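Local coordinates for YlmD (Geobacillus stearothermophilus, PDB 6T1B), which phosphorolyses adenosine, inosine and S-methyl-5'-thioadenosine to the free purine base and a ribose 1-phosphate, and also deaminates adenosine, using zinc, at residues L14-A18 and P19-G23; W159-Q162 and T163-I167; R190-D193 and S194-T198; G231-N234 and S235-Y238. All coordinates share one frame; numbering follows the deposited sequence.

Contact 1 (L14-A18 and P19-G23); sequences LRCGA and PPFAG
The thiol of C16 lies over one face of the F21 ring in a sulfur-aromatic contact. SG stands 4.3 Å from the ring centroid and 28° off the ring normal, so it sits above the face but displaced toward the CG-CD1 bond, and its closest ring atom is F21 CG at 3.9 Å. The torsion of C16 explains the reach: SG is anti to the backbone N (chi1 176°), carried forward beside the carbonyl carbon. A18 adds its methyl, whose CB meets F21 CD1 at 3.9 Å from an oblique direction and also touches the CD atoms of P19 and P20.

The backbone brings these groups together. F21 N donates to A18 O at 2.9 Å with an N-H...O angle of 158°, arriving from above the carbonyl plane, and A22 N repeats the i to i-3 step by bonding to P19 O. These two bonds are the evidence for a 3-10 turn started by the proline pair; P19 and P20 themselves have no N-H to give. A water is a second link between strand end and turn, 2.8 Å from C16 O and 3.1 Å from F21 O.

The turn thus closes the beta hairpin of strands 13-16 and 25-29, where C16 and A26 are joined by backbone hydrogen bonding. C16 and F21 both rest on A175 of strand 173-176, while A18, P19 and P20 pack on Y238 of strand 237-239, so the turn bridges two sheets.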
loop_
_atom_site.group_PDB
_atom_site.type_symbol
_atom_site.label_atom_id
_atom_site.label_comp_id
_atom_site.label_asym_id
_atom_site.label_seq_id
_atom_site.Cartn_x
_atom_site.Cartn_y
_atom_site.Cartn_z
ATOM N N LEU A 14 -1.975 9.426 -8.513
ATOM C CA LEU A 14 -0.923 8.875 -9.353
ATOM C C LEU A 14 -1.346 7.484 -9.805
ATOM O O LEU A 14 -1.729 6.652 -8.981
ATOM C CB LEU A 14 0.392 8.745 -8.578
ATOM C CG LEU A 14 0.891 9.969 -7.804
ATOM C CD1 LEU A 14 2.205 9.649 -7.087
ATOM C CD2 LEU A 14 1.037 11.176 -8.686
ATOM N N ARG A 15 -1.311 7.248 -11.104
ATOM C CA ARG A 15 -1.692 5.955 -11.641
ATOM C C ARG A 15 -0.487 5.030 -11.644
ATOM O O ARG A 15 0.640 5.453 -11.930
ATOM C CB ARG A 15 -2.212 6.144 -13.066
ATOM C CG ARG A 15 -2.630 4.877 -13.798
ATOM C CD ARG A 15 -3.152 5.244 -15.209
ATOM N NE ARG A 15 -4.598 5.488 -15.249
ATOM C CZ ARG A 15 -5.212 6.344 -16.072
ATOM N NH1 ARG A 15 -4.521 7.082 -16.933
ATOM N NH2 ARG A 15 -6.532 6.473 -16.020
ATOM N N CYS A 16 -0.719 3.756 -11.356
ATOM C CA CYS A 16 0.357 2.775 -11.456
ATOM C C CYS A 16 0.504 2.406 -12.925
ATOM O O CYS A 16 -0.386 1.764 -13.496
ATOM C CB CYS A 16 0.058 1.537 -10.622
ATOM S SG CYS A 16 1.349 0.277 -10.845
ATOM N N GLY A 17 1.605 2.825 -13.543
ATOM C CA GLY A 17 1.815 2.662 -14.966
ATOM C C GLY A 17 2.614 1.442 -15.368
ATOM O O GLY A 17 2.934 1.306 -16.562
ATOM N N ALA A 18 2.955 0.565 -14.442
ATOM C CA ALA A 18 3.642 -0.661 -14.811
ATOM C C ALA A 18 2.753 -1.471 -15.755
ATOM O O ALA A 18 1.559 -1.647 -15.471
ATOM C CB ALA A 18 3.969 -1.455 -13.549
ATOM N N PRO A 19 3.290 -1.986 -16.862
ATOM C CA PRO A 19 2.443 -2.618 -17.897
ATOM C C PRO A 19 1.535 -3.711 -17.357
ATOM O O PRO A 19 0.369 -3.795 -17.776
ATOM C CB PRO A 19 3.466 -3.187 -18.894
ATOM C CG PRO A 19 4.631 -2.290 -18.761
ATOM C CD PRO A 19 4.691 -1.860 -17.319
ATOM N N PRO A 20 1.996 -4.558 -16.429
ATOM C CA PRO A 20 1.112 -5.633 -15.944
ATOM C C PRO A 20 -0.138 -5.134 -15.222
ATOM O O PRO A 20 -1.071 -5.918 -15.029
ATOM C CB PRO A 20 2.011 -6.457 -15.007
ATOM C CG PRO A 20 3.407 -6.084 -15.374
ATOM C CD PRO A 20 3.347 -4.658 -15.841
ATOM N N PHE A 21 -0.190 -3.868 -14.817
ATOM C CA PHE A 21 -1.335 -3.313 -14.111
ATOM C C PHE A 21 -2.282 -2.581 -15.055
ATOM O O PHE A 21 -3.256 -1.962 -14.601
ATOM C CB PHE A 21 -0.846 -2.417 -12.959
ATOM C CG PHE A 21 -0.188 -3.182 -11.839
ATOM C CD1 PHE A 21 1.145 -3.528 -11.887
ATOM C CD2 PHE A 21 -0.925 -3.551 -10.734
ATOM C CE1 PHE A 21 1.732 -4.244 -10.866
ATOM C CE2 PHE A 21 -0.342 -4.255 -9.711
ATOM C CZ PHE A 21 0.986 -4.595 -9.772
ATOM N N ALA A 22 -2.035 -2.671 -16.361
ATOM C CA ALA A 22 -2.842 -1.928 -17.320
ATOM C C ALA A 22 -4.303 -2.373 -17.319
ATOM O O ALA A 22 -5.184 -1.584 -17.690
ATOM C CB ALA A 22 -2.248 -2.082 -18.722
ATOM N N GLY A 23 -4.581 -3.609 -16.921
ATOM C CA GLY A 23 -5.945 -4.096 -16.834
ATOM C C GLY A 23 -6.674 -3.774 -15.547
ATOM O O GLY A 23 -7.829 -4.200 -15.377
HETATM O O HOH W 1 -3.108 0.930 -13.522
#

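Contact 2 (W159-Q162 and T163-I167); sequences WLWQ and TREHI
W159 O is gripped twice by T163: by the backbone N at 2.8 Å and by the hydroxyl OG1 at 2.9 Å, the two donors arriving from opposite faces of the carbonyl plane. This is the C-terminal turn of helix 153-163, with a threonine hydroxyl folded back on the carbonyl four residues earlier. OG1 reaches it because it lies between the backbone N and the carbonyl carbon (chi1 67°).

R164 N continues the helical pattern to L160 O at 2.8 Å. Beyond it the bonds become weak, from E165 N to L160 O and W161 O, until I167 N closes on W161 O at 3.0 Å. H166, with positive phi (60°), marks the chain's departure from the helix.

A valine in place of T163 would probably leave W159 O with the backbone N-H as its one remaining donor from this residue. The side chains pair along the same turn. L160 and R164 run side by side, and CD2 of L160 lies over one face of the guanidinium, 3.5 Å from R164 NE. The E165 carboxylate leaves this turn, OE1 in a salt bridge with K87 and OE2 hydrogen-bonded to Y111, and the ring of W161 meets Y111 edge to face.

The methyl branch of T163 makes a CH-pi contact: CG2 sits 3.6 Å from the centroid of the five-membered ring of W159, only 17° off the ring normal.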
loop_
_atom_site.group_PDB
_atom_site.type_symbol
_atom_site.label_atom_id
_atom_site.label_comp_id
_atom_site.label_asym_id
_atom_site.label_seq_id
_atom_site.Cartn_x
_atom_site.Cartn_y
_atom_site.Cartn_z
ATOM N N TRP A 159 2.348 -16.588 -0.729
ATOM C CA TRP A 159 2.027 -17.918 -0.229
ATOM C C TRP A 159 0.535 -18.214 -0.335
ATOM O O TRP A 159 0.142 -19.337 -0.683
ATOM C CB TRP A 159 2.492 -18.054 1.223
ATOM C CG TRP A 159 2.275 -19.404 1.818
ATOM C CD1 TRP A 159 3.068 -20.498 1.659
ATOM C CD2 TRP A 159 1.203 -19.804 2.682
ATOM N NE1 TRP A 159 2.556 -21.557 2.366
ATOM C CE2 TRP A 159 1.413 -21.158 3.007
ATOM C CE3 TRP A 159 0.088 -19.151 3.212
ATOM C CZ2 TRP A 159 0.547 -21.874 3.831
ATOM C CZ3 TRP A 159 -0.773 -19.864 4.036
ATOM C CH2 TRP A 159 -0.536 -21.213 4.336
ATOM N N LEU A 160 -0.306 -17.237 -0.003
ATOM C CA LEU A 160 -1.747 -17.461 -0.095
ATOM C C LEU A 160 -2.173 -17.652 -1.543
ATOM O O LEU A 160 -2.992 -18.527 -1.841
ATOM C CB LEU A 160 -2.521 -16.302 0.523
ATOM C CG LEU A 160 -2.423 -16.177 2.044
ATOM C CD1 LEU A 160 -3.028 -14.860 2.532
ATOM C CD2 LEU A 160 -3.102 -17.339 2.718
ATOM N N TRP A 161 -1.615 -16.863 -2.462
ATOM C CA TRP A 161 -1.990 -17.027 -3.862
ATOM C C TRP A 161 -1.566 -18.396 -4.377
ATOM O O TRP A 161 -2.289 -19.030 -5.156
ATOM C CB TRP A 161 -1.425 -15.898 -4.709
ATOM C CG TRP A 161 -2.132 -14.595 -4.502
ATOM C CD1 TRP A 161 -2.931 -14.241 -3.448
ATOM C CD2 TRP A 161 -2.111 -13.448 -5.374
ATOM N NE1 TRP A 161 -3.394 -12.957 -3.612
ATOM C CE2 TRP A 161 -2.921 -12.463 -4.803
ATOM C CE3 TRP A 161 -1.515 -13.194 -6.610
ATOM C CZ2 TRP A 161 -3.111 -11.226 -5.400
ATOM C CZ3 TRP A 161 -1.706 -11.969 -7.192
ATOM C CH2 TRP A 161 -2.492 -11.000 -6.593
ATOM N N GLN A 162 -0.407 -18.899 -3.921
ATOM C CA GLN A 162 0.067 -20.198 -4.379
ATOM C C GLN A 162 -0.754 -21.317 -3.771
ATOM O O GLN A 162 -1.217 -22.216 -4.479
ATOM C CB GLN A 162 1.543 -20.355 -4.032
ATOM C CG GLN A 162 2.152 -21.602 -4.658
ATOM C CD GLN A 162 3.665 -21.564 -4.686
ATOM O OE1 GLN A 162 4.289 -20.673 -4.105
ATOM N NE2 GLN A 162 4.268 -22.535 -5.370
ATOM N N THR A 163 -0.958 -21.273 -2.451
ATOM C CA THR A 163 -1.528 -22.427 -1.757
ATOM C C THR A 163 -3.047 -22.436 -1.789
ATOM O O THR A 163 -3.650 -23.512 -1.824
ATOM C CB THR A 163 -1.051 -22.483 -0.306
ATOM O OG1 THR A 163 -1.578 -21.383 0.450
ATOM C CG2 THR A 163 0.462 -22.446 -0.248
ATOM N N ARG A 164 -3.687 -21.274 -1.749
ATOM C CA ARG A 164 -5.140 -21.226 -1.773
ATOM C C ARG A 164 -5.716 -20.921 -3.137
ATOM O O ARG A 164 -6.804 -21.410 -3.451
ATOM C CB ARG A 164 -5.649 -20.220 -0.745
ATOM C CG ARG A 164 -5.169 -20.559 0.658
ATOM C CD ARG A 164 -5.865 -19.731 1.702
ATOM N NE ARG A 164 -5.382 -20.039 3.042
ATOM C CZ ARG A 164 -5.780 -19.408 4.141
ATOM N NH1 ARG A 164 -6.674 -18.429 4.058
ATOM N NH2 ARG A 164 -5.284 -19.753 5.319
ATOM N N GLU A 165 -5.013 -20.144 -3.960
ATOM C CA GLU A 165 -5.507 -19.776 -5.285
ATOM C C GLU A 165 -4.799 -20.507 -6.415
ATOM O O GLU A 165 -5.213 -20.378 -7.575
ATOM C CB GLU A 165 -5.408 -18.253 -5.489
ATOM C CG GLU A 165 -5.882 -17.422 -4.292
ATOM C CD GLU A 165 -7.328 -17.669 -3.882
ATOM O OE1 GLU A 165 -8.156 -17.938 -4.763
ATOM O OE2 GLU A 165 -7.631 -17.579 -2.662
ATOM N N HIS A 166 -3.780 -21.325 -6.109
ATOM C CA HIS A 166 -3.100 -22.159 -7.106
ATOM C C HIS A 166 -2.476 -21.320 -8.217
ATOM O O HIS A 166 -2.517 -21.683 -9.396
ATOM C CB HIS A 166 -4.039 -23.251 -7.617
ATOM C CG HIS A 166 -4.669 -24.046 -6.510
ATOM N ND1 HIS A 166 -6.011 -23.964 -6.198
ATOM C CD2 HIS A 166 -4.128 -24.905 -5.611
ATOM C CE1 HIS A 166 -6.273 -24.757 -5.172
ATOM N NE2 HIS A 166 -5.148 -25.340 -4.799
ATOM N N ILE A 167 -1.848 -20.213 -7.829
ATOM C CA ILE A 167 -1.143 -19.311 -8.735
ATOM C C ILE A 167 0.346 -19.463 -8.464
ATOM O O ILE A 167 0.802 -19.208 -7.341
ATOM C CB ILE A 167 -1.546 -17.848 -8.497
ATOM C CG1 ILE A 167 -3.057 -17.671 -8.649
ATOM C CG2 ILE A 167 -0.792 -16.911 -9.454
ATOM C CD1 ILE A 167 -3.598 -18.137 -9.950
#

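Contact 3 (R190-D193 and S194-T198); sequences RVVD and SLRPT
V191 O accepts from both S194 OG, at 2.7 Å, and L195 N, at 3.2 Å. The amide lies in the carbonyl plane, whereas the hydroxyl is slightly tilted from it. S194 places OG there by holding it between its own backbone N and carbonyl carbon (chi1 76°). The S194 amide bonds to R190 O at 3.1 Å. An alanine at S194 would probably deprive V191 O of its hydroxyl donor, leaving L195 N as the main one.

On the solvent side D193 and R196 lie side by side, the arginine chain bent at its second torsion, and D193 OD1 accepts from R196 NH1 at 2.7 Å in a salt bridge. OD1 lies within 2° of the guanidinium plane, although the carboxylate and guanidinium planes differ by 39°. A water completes a ring, donating to D193 OD1 and accepting from R196 NH2 at 3.1 Å. Inside, CG1 of V191 meets CD1 of L195 at 4.2 Å, and both residues rest on L217.

T198 N and OG1 both bond to L195 O, an i to i-3 step into 3-10 geometry. An i to i+3 Asp-Arg salt bridge and a serine hydroxyl bonded three residues back thus dress the last turn of amphipathic helix 189-195.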
loop_
_atom_site.group_PDB
_atom_site.type_symbol
_atom_site.label_atom_id
_atom_site.label_comp_id
_atom_site.label_asym_id
_atom_site.label_seq_id
_atom_site.Cartn_x
_atom_site.Cartn_y
_atom_site.Cartn_z
ATOM N N ARG A 190 16.669 -2.585 17.303
ATOM C CA ARG A 190 15.457 -3.374 17.488
ATOM C C ARG A 190 14.768 -3.619 16.154
ATOM O O ARG A 190 14.379 -4.752 15.835
ATOM C CB ARG A 190 14.526 -2.638 18.453
ATOM C CG ARG A 190 13.259 -3.383 18.814
ATOM C CD ARG A 190 12.125 -3.052 17.862
ATOM N NE ARG A 190 11.602 -1.694 18.016
ATOM C CZ ARG A 190 10.543 -1.378 18.760
ATOM N NH1 ARG A 190 10.121 -0.123 18.825
ATOM N NH2 ARG A 190 9.902 -2.321 19.435
ATOM N N VAL A 191 14.603 -2.564 15.356
ATOM C CA VAL A 191 13.906 -2.714 14.086
ATOM C C VAL A 191 14.704 -3.602 13.138
ATOM O O VAL A 191 14.177 -4.573 12.585
ATOM C CB VAL A 191 13.595 -1.342 13.468
ATOM C CG1 VAL A 191 13.046 -1.515 12.054
ATOM C CG2 VAL A 191 12.599 -0.613 14.325
ATOM N N VAL A 192 15.982 -3.288 12.930
ATOM C CA VAL A 192 16.729 -4.076 11.955
ATOM C C VAL A 192 16.843 -5.526 12.418
ATOM O O VAL A 192 16.762 -6.457 11.605
ATOM C CB VAL A 192 18.084 -3.433 11.607
ATOM C CG1 VAL A 192 17.856 -2.058 10.957
ATOM C CG2 VAL A 192 18.970 -3.325 12.814
ATOM N N ASP A 193 16.997 -5.743 13.734
ATOM C CA ASP A 193 17.085 -7.106 14.250
ATOM C C ASP A 193 15.815 -7.898 13.958
ATOM O O ASP A 193 15.876 -9.110 13.712
ATOM C CB ASP A 193 17.367 -7.093 15.755
ATOM C CG ASP A 193 18.785 -6.683 16.080
ATOM O OD1 ASP A 193 19.647 -6.754 15.182
ATOM O OD2 ASP A 193 19.044 -6.299 17.240
ATOM N N SER A 194 14.655 -7.242 14.002
ATOM C CA SER A 194 13.414 -7.934 13.688
ATOM C C SER A 194 13.305 -8.250 12.203
ATOM O O SER A 194 12.577 -9.178 11.826
ATOM C CB SER A 194 12.213 -7.084 14.114
ATOM O OG SER A 194 12.001 -6.021 13.198
ATOM N N LEU A 195 13.992 -7.490 11.355
ATOM C CA LEU A 195 13.954 -7.727 9.925
ATOM C C LEU A 195 14.960 -8.761 9.462
ATOM O O LEU A 195 14.697 -9.450 8.462
ATOM C CB LEU A 195 14.198 -6.424 9.153
ATOM C CG LEU A 195 13.163 -5.327 9.359
ATOM C CD1 LEU A 195 13.605 -4.027 8.714
ATOM C CD2 LEU A 195 11.807 -5.742 8.789
ATOM N N ARG A 196 16.106 -8.886 10.133
ATOM C CA ARG A 196 17.132 -9.809 9.661
ATOM C C ARG A 196 16.599 -11.216 9.416
ATOM O O ARG A 196 16.952 -11.802 8.377
ATOM C CB ARG A 196 18.335 -9.845 10.619
ATOM C CG ARG A 196 19.353 -8.761 10.336
ATOM C CD ARG A 196 20.784 -9.190 10.645
ATOM N NE ARG A 196 21.628 -8.007 10.806
ATOM C CZ ARG A 196 21.546 -7.188 11.848
ATOM N NH1 ARG A 196 20.668 -7.441 12.810
ATOM N NH2 ARG A 196 22.326 -6.120 11.924
ATOM N N PRO A 197 15.759 -11.788 10.283
ATOM C CA PRO A 197 15.323 -13.177 10.070
ATOM C C PRO A 197 14.488 -13.386 8.829
ATOM O O PRO A 197 14.298 -14.535 8.426
ATOM C CB PRO A 197 14.501 -13.489 11.333
ATOM C CG PRO A 197 14.969 -12.506 12.352
ATOM C CD PRO A 197 15.326 -11.264 11.593
ATOM N N THR A 198 13.963 -12.328 8.218
ATOM C CA THR A 198 13.046 -12.471 7.093
ATOM C C THR A 198 13.755 -12.475 5.745
ATOM O O THR A 198 13.097 -12.651 4.711
ATOM C CB THR A 198 12.013 -11.337 7.103
ATOM O OG1 THR A 198 12.642 -10.123 6.671
ATOM C CG2 THR A 198 11.424 -11.133 8.498
HETATM O O HOH W 2 21.678 -4.953 14.762
#

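Contact 4 (G231-N234 and S235-Y238); sequences GVPN and SHIY
The side chain of H236 leaves the backbone toward P233. CB comes 3.3 Å from P233 O; CG, anti to the carbonyl carbon (chi1 -71°), is 3.9 Å from P233 CB, as is CD2 at 3.9 Å; and ND1 lies 3.8 Å from P233 CD. The nearest proline atom to CE1 and NE2 is P233 CG. That carbon stands over the ring centre, 3.9 Å from the centroid and just 8° off the normal, so the contact is a CH-pi one in which the proline ring covers a face. The rotation of the imidazole is further fixed from outside, since ND1 is hydrogen-bonded to I172 O and the ring stacks with Y173.

Two backbone bonds set this geometry. H236 N donates to P233 O at 2.9 Å and I237 N to N234 O at 3.2 Å, both from well above the carbonyl plane. One residue further out, V232 CG1 meets I237 CG1 at 3.7 Å, and I237 packs against L227 and L228 of helix 219-229. N234 directs OD1 to R224 of the same helix.

G231 opens the segment with positive phi (109°) as the end of a Schellman motif after helix 219-229. The whole is a helix-to-strand connection: a Schellman ending, a 3-10 turn that follows P233, whose carbonyl accepts its first bond, and entry into strand 237-239, an outermost strand of its mixed sheet.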
loop_
_atom_site.group_PDB
_atom_site.type_symbol
_atom_site.label_atom_id
_atom_site.label_comp_id
_atom_site.label_asym_id
_atom_site.label_seq_id
_atom_site.Cartn_x
_atom_site.Cartn_y
_atom_site.Cartn_z
ATOM N N GLY A 231 9.589 -16.145 -4.606
ATOM C CA GLY A 231 9.465 -16.651 -5.952
ATOM C C GLY A 231 8.986 -15.667 -6.993
ATOM O O GLY A 231 8.895 -16.024 -8.169
ATOM N N VAL A 232 8.678 -14.444 -6.628
ATOM C CA VAL A 232 8.233 -13.484 -7.647
ATOM C C VAL A 232 9.437 -13.076 -8.487
ATOM O O VAL A 232 10.452 -12.632 -7.924
ATOM C CB VAL A 232 7.599 -12.260 -7.002
ATOM C CG1 VAL A 232 7.144 -11.297 -8.079
ATOM C CG2 VAL A 232 6.421 -12.671 -6.104
ATOM N N PRO A 233 9.368 -13.166 -9.810
ATOM C CA PRO A 233 10.555 -12.872 -10.628
ATOM C C PRO A 233 10.970 -11.412 -10.518
ATOM O O PRO A 233 10.125 -10.509 -10.475
ATOM C CB PRO A 233 10.099 -13.202 -12.056
ATOM C CG PRO A 233 8.986 -14.195 -11.876
ATOM C CD PRO A 233 8.272 -13.736 -10.625
ATOM N N ASN A 234 12.295 -11.203 -10.552
ATOM C CA ASN A 234 12.867 -9.859 -10.481
ATOM C C ASN A 234 12.210 -8.921 -11.486
ATOM O O ASN A 234 11.872 -7.783 -11.157
ATOM C CB ASN A 234 14.373 -9.962 -10.723
ATOM C CG ASN A 234 15.084 -8.625 -10.701
ATOM O OD1 ASN A 234 14.966 -7.872 -9.737
ATOM N ND2 ASN A 234 15.825 -8.330 -11.768
ATOM N N SER A 235 12.047 -9.377 -12.729
ATOM C CA SER A 235 11.526 -8.521 -13.798
ATOM C C SER A 235 10.032 -8.258 -13.662
ATOM O O SER A 235 9.480 -7.480 -14.448
ATOM C CB SER A 235 11.874 -9.115 -15.166
ATOM O OG SER A 235 11.246 -10.362 -15.348
ATOM N N HIS A 236 9.369 -8.896 -12.707
ATOM C CA HIS A 236 7.965 -8.676 -12.422
ATOM C C HIS A 236 7.730 -7.686 -11.293
ATOM O O HIS A 236 6.569 -7.448 -10.942
ATOM C CB HIS A 236 7.286 -9.990 -12.041
ATOM C CG HIS A 236 7.117 -10.960 -13.172
ATOM N ND1 HIS A 236 6.138 -11.923 -13.145
ATOM C CD2 HIS A 236 7.774 -11.117 -14.347
ATOM C CE1 HIS A 236 6.200 -12.644 -14.252
ATOM N NE2 HIS A 236 7.176 -12.168 -15.003
ATOM N N ILE A 237 8.795 -7.163 -10.678
ATOM C CA ILE A 237 8.697 -6.293 -9.507
ATOM C C ILE A 237 9.139 -4.895 -9.910
ATOM O O ILE A 237 10.308 -4.690 -10.288
ATOM C CB ILE A 237 9.563 -6.788 -8.340
ATOM C CG1 ILE A 237 9.153 -8.199 -7.927
ATOM C CG2 ILE A 237 9.433 -5.829 -7.149
ATOM C CD1 ILE A 237 10.176 -8.876 -7.014
ATOM N N TYR A 238 8.212 -3.946 -9.814
ATOM C CA TYR A 238 8.437 -2.555 -10.172
ATOM C C TYR A 238 8.448 -1.745 -8.891
ATOM O O TYR A 238 7.578 -1.939 -8.042
ATOM C CB TYR A 238 7.281 -2.068 -11.043
ATOM C CG TYR A 238 7.139 -2.805 -12.363
ATOM C CD1 TYR A 238 6.573 -4.068 -12.413
ATOM C CD2 TYR A 238 7.569 -2.231 -13.554
ATOM C CE1 TYR A 238 6.442 -4.758 -13.624
ATOM C CE2 TYR A 238 7.431 -2.903 -14.764
ATOM C CZ TYR A 238 6.866 -4.163 -14.783
ATOM O OH TYR A 238 6.731 -4.828 -15.991
#

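How the contacts relate
Going from the N terminus, contact 1 closes the turn between strands 13-16 and 25-29 of one six-stranded mixed sheet. Contact 2 then ends helix 153-163 ahead of strand 173-176, contact 3 finishes helix 189-195, and contact 4 joins helix 219-229 to strand 237-239. Each closes before the next opens, so none nest or cross. Contacts 1 and 4 alone touch: Y238 meets the 18-20 turn, with A18 CB 3.6 Å from Y238 CG, which ties the first sheet to the edge of the second. Contact 2 stays about 7 Å from contact 4 at nearest atoms, and contact 3 lies across the chain's centre from contact 1.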